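Local coordinates for transcriptional regulator, AsnC family (Agrobacterium tumefaciens str. C58, PDB 3I4P), which probably regulates transcription by sequence-specific DNA binding, as an oligomeric Lrp/AsnC-family regulator that also binds calcium ions, at residues A[65-70]-A[132-137]. Sequence-based numbering, arbitrary orientation.
With CA (calcium ion), chain F.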
loop_
_atom_site.group_PDB
_atom_site.type_symbol
_atom_site.label_atom_id
_atom_site.label_comp_id
_atom_site.label_asym_id
_atom_site.label_seq_id
_atom_site.Cartn_x
_atom_site.Cartn_y
_atom_site.Cartn_z
ATOM N N VAL A 65 0.928 -19.819 -9.635
ATOM C CA VAL A 65 0.464 -18.904 -8.625
ATOM C C VAL A 65 1.689 -18.535 -7.794
ATOM O O VAL A 65 2.445 -19.407 -7.380
ATOM C CB VAL A 65 -0.548 -19.604 -7.708
ATOM C CG1 VAL A 65 -1.182 -18.584 -6.770
ATOM C CG2 VAL A 65 -1.554 -20.365 -8.548
ATOM N N PHE A 66 1.872 -17.257 -7.542
ATOM C CA PHE A 66 2.920 -16.789 -6.636
ATOM C C PHE A 66 2.259 -16.436 -5.323
ATOM O O PHE A 66 1.410 -15.527 -5.264
ATOM C CB PHE A 66 3.681 -15.581 -7.219
ATOM C CG PHE A 66 4.737 -15.986 -8.184
ATOM C CD1 PHE A 66 5.987 -16.367 -7.731
ATOM C CD2 PHE A 66 4.451 -16.075 -9.544
ATOM C CE1 PHE A 66 6.983 -16.782 -8.639
ATOM C CE2 PHE A 66 5.398 -16.488 -10.427
ATOM C CZ PHE A 66 6.681 -16.837 -9.977
ATOM N N VAL A 67 2.633 -17.169 -4.280
ATOM C CA VAL A 67 1.990 -17.020 -3.009
ATOM C C VAL A 67 2.917 -16.249 -2.088
ATOM O O VAL A 67 4.004 -16.718 -1.785
ATOM C CB VAL A 67 1.596 -18.408 -2.399
ATOM C CG1 VAL A 67 0.686 -18.219 -1.241
ATOM C CG2 VAL A 67 0.968 -19.306 -3.453
ATOM N N SER A 68 2.497 -15.055 -1.673
ATOM C CA SER A 68 3.231 -14.223 -0.702
ATOM C C SER A 68 2.746 -14.411 0.756
ATOM O O SER A 68 1.580 -14.151 1.075
ATOM C CB SER A 68 3.054 -12.751 -1.070
ATOM O OG SER A 68 3.578 -12.466 -2.351
ATOM N N ILE A 69 3.655 -14.834 1.640
ATOM C CA ILE A 69 3.322 -15.173 3.031
ATOM C C ILE A 69 3.991 -14.200 3.980
ATOM O O ILE A 69 5.161 -13.797 3.790
ATOM C CB ILE A 69 3.712 -16.659 3.421
ATOM C CG1 ILE A 69 2.932 -17.662 2.559
ATOM C CG2 ILE A 69 3.405 -16.975 4.930
ATOM C CD1 ILE A 69 3.320 -19.157 2.767
ATOM N N ARG A 70 3.206 -13.790 4.978
ATOM C CA ARG A 70 3.712 -13.126 6.176
ATOM C C ARG A 70 3.373 -13.994 7.386
ATOM O O ARG A 70 2.266 -14.541 7.504
ATOM C CB ARG A 70 3.127 -11.738 6.363
ATOM C CG ARG A 70 3.455 -10.801 5.250
ATOM C CD ARG A 70 2.977 -9.403 5.559
ATOM N NE ARG A 70 2.878 -8.637 4.320
ATOM N N VAL A 132 -1.623 -14.428 3.765
ATOM C CA VAL A 132 -1.256 -15.039 2.502
ATOM C C VAL A 132 -1.871 -14.155 1.412
ATOM O O VAL A 132 -3.018 -13.786 1.510
ATOM C CB VAL A 132 -1.796 -16.487 2.379
ATOM C CG1 VAL A 132 -1.225 -17.171 1.131
ATOM C CG2 VAL A 132 -1.506 -17.302 3.651
ATOM N N SER A 133 -1.097 -13.761 0.402
ATOM C CA SER A 133 -1.642 -13.058 -0.756
ATOM C C SER A 133 -1.176 -13.838 -1.953
ATOM O O SER A 133 0.038 -13.956 -2.180
ATOM C CB SER A 133 -1.191 -11.597 -0.819
ATOM O OG SER A 133 -1.577 -10.961 -2.057
ATOM N N SER A 134 -2.127 -14.425 -2.679
ATOM C CA SER A 134 -1.834 -15.166 -3.894
ATOM C C SER A 134 -1.998 -14.285 -5.144
ATOM O O SER A 134 -2.933 -13.500 -5.242
ATOM C CB SER A 134 -2.725 -16.406 -3.989
ATOM O OG SER A 134 -2.700 -17.176 -2.775
ATOM N N ALA A 135 -1.083 -14.430 -6.094
ATOM C CA ALA A 135 -1.137 -13.746 -7.403
ATOM C C ALA A 135 -0.928 -14.797 -8.526
ATOM O O ALA A 135 0.104 -15.484 -8.570
ATOM C CB ALA A 135 -0.058 -12.668 -7.498
ATOM N N PHE A 136 -1.888 -14.871 -9.437
ATOM C CA PHE A 136 -1.874 -15.801 -10.564
ATOM C C PHE A 136 -1.173 -15.209 -11.766
ATOM O O PHE A 136 -1.489 -14.090 -12.193
ATOM C CB PHE A 136 -3.321 -16.162 -10.985
ATOM C CG PHE A 136 -4.077 -16.948 -9.929
ATOM C CD1 PHE A 136 -4.160 -18.322 -9.992
ATOM C CD2 PHE A 136 -4.704 -16.288 -8.867
ATOM C CE1 PHE A 136 -4.859 -19.041 -9.004
ATOM C CE2 PHE A 136 -5.385 -16.985 -7.885
ATOM C CZ PHE A 136 -5.452 -18.373 -7.945
ATOM N N ALA A 137 -0.230 -15.977 -12.308
ATOM C CA ALA A 137 0.406 -15.684 -13.579
ATOM C C ALA A 137 -0.616 -15.827 -14.727
ATOM O O ALA A 137 -1.382 -16.787 -14.757
ATOM C CB ALA A 137 1.598 -16.632 -13.793
HETATM CA CA CA F . -5.487 -13.917 0.918
HETATM O O HOH W 1 2.087 -13.016 -4.433
HETATM O O HOH W 2 -7.670 -14.823 0.537
HETATM O O HOH W 3 -5.301 -15.467 2.852
HETATM O O HOH W 4 -6.149 -12.202 2.801
#
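V65 lies side by side with F136 where two antiparallel strands, 65-70 and 132-137, pair in the four-stranded sheet of the Lrp/AsnC ligand-binding domain, an alpha/beta dimeric barrel-type fold. From CB, the V65 side chain forks. CG1, anti to the backbone N (chi1 -172°), sits over the centre of one face of the F136 ring in a CH-pi contact. CG2 stands on the same side, displaced outward past the CD1-CE1 bond, 3.6 Å from F136 CE1. Beta branching thus sets two methyls against one side of the ring. On the face carrying V65, S134 and F136, covered by helix 113-126, V67 CG1 presses on V132 CG1 at 3.2 Å, tighter than usual; S134 tolerates burial there because its OG hydrogen-bonds Y116 OH. The hydrogen-bonded pairs F66-A135 and S68-S133 turn to the other face. There the F66 ring fills an interface, edge-to-face with Y96 of a second subunit, while small A135 and S133 leave room for neighbouring subunits. F66 N donates to A135 O at 2.7 Å. S68 supplies a hydroxyl to a water that also bonds F66 O and S133 O. Near the beginning of strand 131-143, V132 O and G100 O of a third subunit bind one calcium ion, the V132 O-calcium distance being 2.5 Å.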